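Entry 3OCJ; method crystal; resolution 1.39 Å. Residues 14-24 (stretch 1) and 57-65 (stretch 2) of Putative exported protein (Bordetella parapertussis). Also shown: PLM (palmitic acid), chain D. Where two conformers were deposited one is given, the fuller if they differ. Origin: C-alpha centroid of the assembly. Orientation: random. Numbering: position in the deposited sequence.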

# COMPACT_ATOMS: atom_id res chain seq x y z
N ALA A 14 14.61 -9.59 -20.87
CA ALA A 14 15.33 -8.99 -19.75
C ALA A 14 14.59 -7.75 -19.27
O ALA A 14 14.06 -6.96 -20.07
N ALA A 15 14.57 -7.53 -17.95
CA ALA A 15 13.93 -6.34 -17.41
C ALA A 15 14.53 -5.06 -18.00
O ALA A 15 13.81 -4.08 -18.22
N SER A 16 15.82 -5.06 -18.27
CA SER A 16 16.45 -3.88 -18.85
C SER A 16 15.84 -3.54 -20.21
O SER A 16 15.73 -2.38 -20.58
N ALA A 17 15.46 -4.56 -20.99
CA ALA A 17 14.88 -4.31 -22.30
C ALA A 17 13.48 -3.70 -22.16
O ALA A 17 13.15 -2.72 -22.84
N ASP A 18 12.66 -4.27 -21.29
CA ASP A 18 11.34 -3.70 -21.05
C ASP A 18 11.43 -2.30 -20.45
O ASP A 18 10.65 -1.41 -20.80
N LEU A 19 12.41 -2.09 -19.56
CA LEU A 19 12.57 -0.77 -18.95
C LEU A 19 12.85 0.29 -20.01
O LEU A 19 12.28 1.37 -19.98
N ALA A 20 13.75 -0.01 -20.94
CA ALA A 20 14.06 0.96 -21.98
C ALA A 20 12.80 1.35 -22.73
O ALA A 20 12.63 2.51 -23.11
N GLY A 21 11.91 0.38 -22.95
CA GLY A 21 10.64 0.63 -23.61
C GLY A 21 9.74 1.54 -22.79
O GLY A 21 9.13 2.48 -23.31
N MSE A 22 9.63 1.26 -21.49
CA MSE A 22 8.79 2.09 -20.62
C MSE A 22 9.31 3.52 -20.53
O MSE A 22 8.53 4.47 -20.49
N VAL A 23 10.64 3.67 -20.54
CA VAL A 23 11.25 4.99 -20.52
C VAL A 23 10.99 5.73 -21.83
O VAL A 23 10.67 6.92 -21.81
N ARG A 24 11.13 5.03 -22.95
CA ARG A 24 10.84 5.62 -24.26
C ARG A 24 9.41 6.13 -24.33
O ARG A 24 9.16 7.23 -24.81
N GLY A 57 12.42 3.79 -8.64
CA GLY A 57 11.92 4.44 -9.83
C GLY A 57 11.82 3.49 -11.00
O GLY A 57 10.81 3.51 -11.71
N ARG A 58 12.86 2.69 -11.21
CA ARG A 58 12.85 1.71 -12.29
C ARG A 58 11.77 0.67 -12.07
O ARG A 58 11.07 0.28 -13.01
N PHE A 59 11.62 0.21 -10.83
CA PHE A 59 10.59 -0.77 -10.52
C PHE A 59 9.20 -0.21 -10.85
O PHE A 59 8.36 -0.90 -11.43
N LEU A 60 8.96 1.04 -10.49
CA LEU A 60 7.68 1.67 -10.78
C LEU A 60 7.46 1.90 -12.27
O LEU A 60 6.35 1.70 -12.76
N LEU A 61 8.50 2.30 -13.00
CA LEU A 61 8.34 2.50 -14.44
C LEU A 61 7.95 1.18 -15.10
O LEU A 61 7.11 1.16 -16.00
N LEU A 62 8.57 0.10 -14.64
CA LEU A 62 8.36 -1.23 -15.23
C LEU A 62 7.01 -1.81 -14.85
O LEU A 62 6.27 -2.31 -15.71
N TYR A 63 6.69 -1.77 -13.56
CA TYR A 63 5.58 -2.56 -13.03
C TYR A 63 4.39 -1.74 -12.55
O TYR A 63 3.31 -2.29 -12.30
N ARG A 64 4.59 -0.43 -12.38
CA ARG A 64 3.49 0.50 -12.14
C ARG A 64 2.69 0.19 -10.87
O ARG A 64 1.50 0.48 -10.77
N GLY A 65 3.38 -0.37 -9.90
CA GLY A 65 2.82 -0.61 -8.58
C GLY A 65 3.92 -1.04 -7.63
O GLY A 65 5.09 -1.13 -8.03

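The contact between helix 15-24 and helix 57-63 is built around L62, whose side chain lies across the backbone of the first helix. The two axes approach to 8.9 Å and cross at 79°, so the helices meet over a short patch, with L19 and L62 closest in register (CA to CA 5.6 Å). L62 leaves its helix sideways, but its m, t rotamer (chi1 -82°, chi2 167°) brings the end of the side chain nearer to the first helix. There L62 CD2 lies 3.3 Å from L19 N, 3.7 Å from A15 O and 3.7 Å from D18 CB. The amide of L19 is already bonded within its own helix, from L19 N to A15 O at 2.8 Å, so the methyl packs against a backbone whose polar needs are met. The side chain of A15 points toward the second helix, with A15 CB 4.2 Å from L62 CD1.

L19 points sideways and adopts the t, p rotamer, which spreads its methyls along the second helix. L19 CD1 reaches L61 CB at 4.0 Å, while L19 CD2 rests 3.5 Å from R58 CD; L19 CB also lies 3.8 Å from L62 CD2. L61 is buried and points toward the first helix in an m, t conformation, and its CD1 meets V23 CG2 at 4.1 Å. V23, with chi1 t, extends the apolar patch by one more turn.

M22, a selenomethionine, points toward the second helix with all three chi angles m. This folded side chain carries M22 CE to the C-terminal end of that helix, 3.2 Å from L61 O and 3.9 Å from R64 CD. R64 is the first residue to leave helical geometry, with positive phi, and its side chain starts out sideways before its end turns nearer to M22.

Toward the polar edge, the aliphatic part of R58 covers L19, while its NH1 is hydrogen-bonded elsewhere in the structure, as are R64 NH2 and D18 OD2. The CA-to-CB bond of Y63 points away, yet the ring swings back with chi1 m and sets Y63 OH 4.0 Å from A15 CB. No hydrogen bond joins the two stretches, and the 430 Å² they bury rests on van der Waals packing. The palmitic acid lies beyond this interface: its CF atom is 3.6 Å from G57 CA and its CC atom 3.6 Å from L60 CD1, and neither residue touches the first helix.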

# COMPACT_ATOMS: atom_id res chain seq x y z
CB ALA A 14 16.73 -8.61 -20.18
CB ALA A 15 14.00 -6.33 -15.88
CB SER A 16 17.97 -4.04 -18.94
OG SER A 16 18.33 -5.11 -19.80
CB ALA A 17 14.81 -5.61 -23.11
CB ASP A 18 10.51 -4.62 -20.15
CG ASP A 18 10.01 -5.84 -20.88
OD1 ASP A 18 9.48 -5.69 -22.00
OD2 ASP A 18 10.14 -6.95 -20.34
CB LEU A 19 13.69 -0.78 -17.91
CG LEU A 19 14.00 0.60 -17.32
CD1 LEU A 19 12.83 1.14 -16.49
CD2 LEU A 19 15.27 0.52 -16.49
CB ALA A 20 15.11 0.40 -22.94
CB MSE A 22 8.67 1.47 -19.23
CG MSE A 22 8.04 0.08 -19.25
SE MSE A 22 6.24 -0.01 -20.05
CE MSE A 22 5.18 0.59 -18.52
CB VAL A 23 12.76 4.93 -20.22
CG1 VAL A 23 13.41 6.29 -20.42
CG2 VAL A 23 13.00 4.42 -18.80
CB ARG A 24 11.09 4.61 -25.39
CG ARG A 24 12.55 4.25 -25.61
CD ARG A 24 12.77 3.54 -26.94
NE ARG A 24 12.04 2.28 -27.03
CZ ARG A 24 12.54 1.09 -26.68
NH1 ARG A 24 11.79 0.00 -26.80
NH2 ARG A 24 13.78 1.00 -26.22
CB ARG A 58 14.21 1.02 -12.42
CG ARG A 58 15.30 1.94 -12.94
CD ARG A 58 16.56 1.16 -13.27
NE ARG A 58 17.27 0.68 -12.09
CZ ARG A 58 18.18 1.39 -11.42
NH1 ARG A 58 18.46 2.63 -11.79
NH2 ARG A 58 18.79 0.86 -10.37
CB PHE A 59 10.65 -1.19 -9.04
CG PHE A 59 9.74 -2.35 -8.71
CD1 PHE A 59 10.22 -3.65 -8.73
CD2 PHE A 59 8.41 -2.14 -8.41
CE1 PHE A 59 9.38 -4.72 -8.46
CE2 PHE A 59 7.56 -3.21 -8.13
CZ PHE A 59 8.06 -4.51 -8.15
CB LEU A 60 7.55 2.99 -10.02
CG LEU A 60 7.38 2.77 -8.51
CD1 LEU A 60 7.60 4.07 -7.75
CD2 LEU A 60 6.01 2.17 -8.21
CB LEU A 61 9.65 3.01 -15.06
CG LEU A 61 9.91 4.50 -14.82
CD1 LEU A 61 11.38 4.82 -15.06
CD2 LEU A 61 9.01 5.35 -15.73
CB LEU A 62 9.43 -2.21 -14.77
CG LEU A 62 10.76 -2.18 -15.50
CD1 LEU A 62 11.80 -2.97 -14.73
CD2 LEU A 62 10.58 -2.75 -16.91
CB TYR A 63 6.07 -3.51 -11.92
CG TYR A 63 7.27 -4.32 -12.38
CD1 TYR A 63 7.18 -5.19 -13.47
CD2 TYR A 63 8.51 -4.18 -11.76
CE1 TYR A 63 8.29 -5.90 -13.91
CE2 TYR A 63 9.62 -4.90 -12.19
CZ TYR A 63 9.50 -5.75 -13.26
OH TYR A 63 10.62 -6.46 -13.68
CB ARG A 64 2.60 0.62 -13.38
CG ARG A 64 3.40 1.07 -14.61
CD ARG A 64 2.53 1.35 -15.82
NE ARG A 64 1.76 0.19 -16.23
CZ ARG A 64 0.44 0.10 -16.14
NH1 ARG A 64 -0.18 -1.00 -16.54
NH2 ARG A 64 -0.27 1.11 -15.66
C1 PLM D . 0.59 0.22 -2.62
O1 PLM D . 0.61 0.18 -1.37
O2 PLM D . 0.78 -0.84 -3.25
C2 PLM D . 0.34 1.51 -3.38
C3 PLM D . 0.38 2.76 -2.50
C4 PLM D . 0.40 3.98 -3.42
C5 PLM D . 0.20 5.30 -2.68
C6 PLM D . 1.37 5.63 -1.75
C7 PLM D . 2.72 5.27 -2.35
C8 PLM D . 3.10 6.12 -3.55
C9 PLM D . 4.49 5.69 -4.01
CA PLM D . 5.18 6.72 -4.89
CB PLM D . 6.69 6.52 -4.81
CC PLM D . 7.42 7.18 -5.97
CD PLM D . 8.91 6.92 -5.88
CE PLM D . 9.61 7.44 -7.14
CF PLM D . 10.98 6.81 -7.32
CG PLM D . 11.92 7.10 -6.17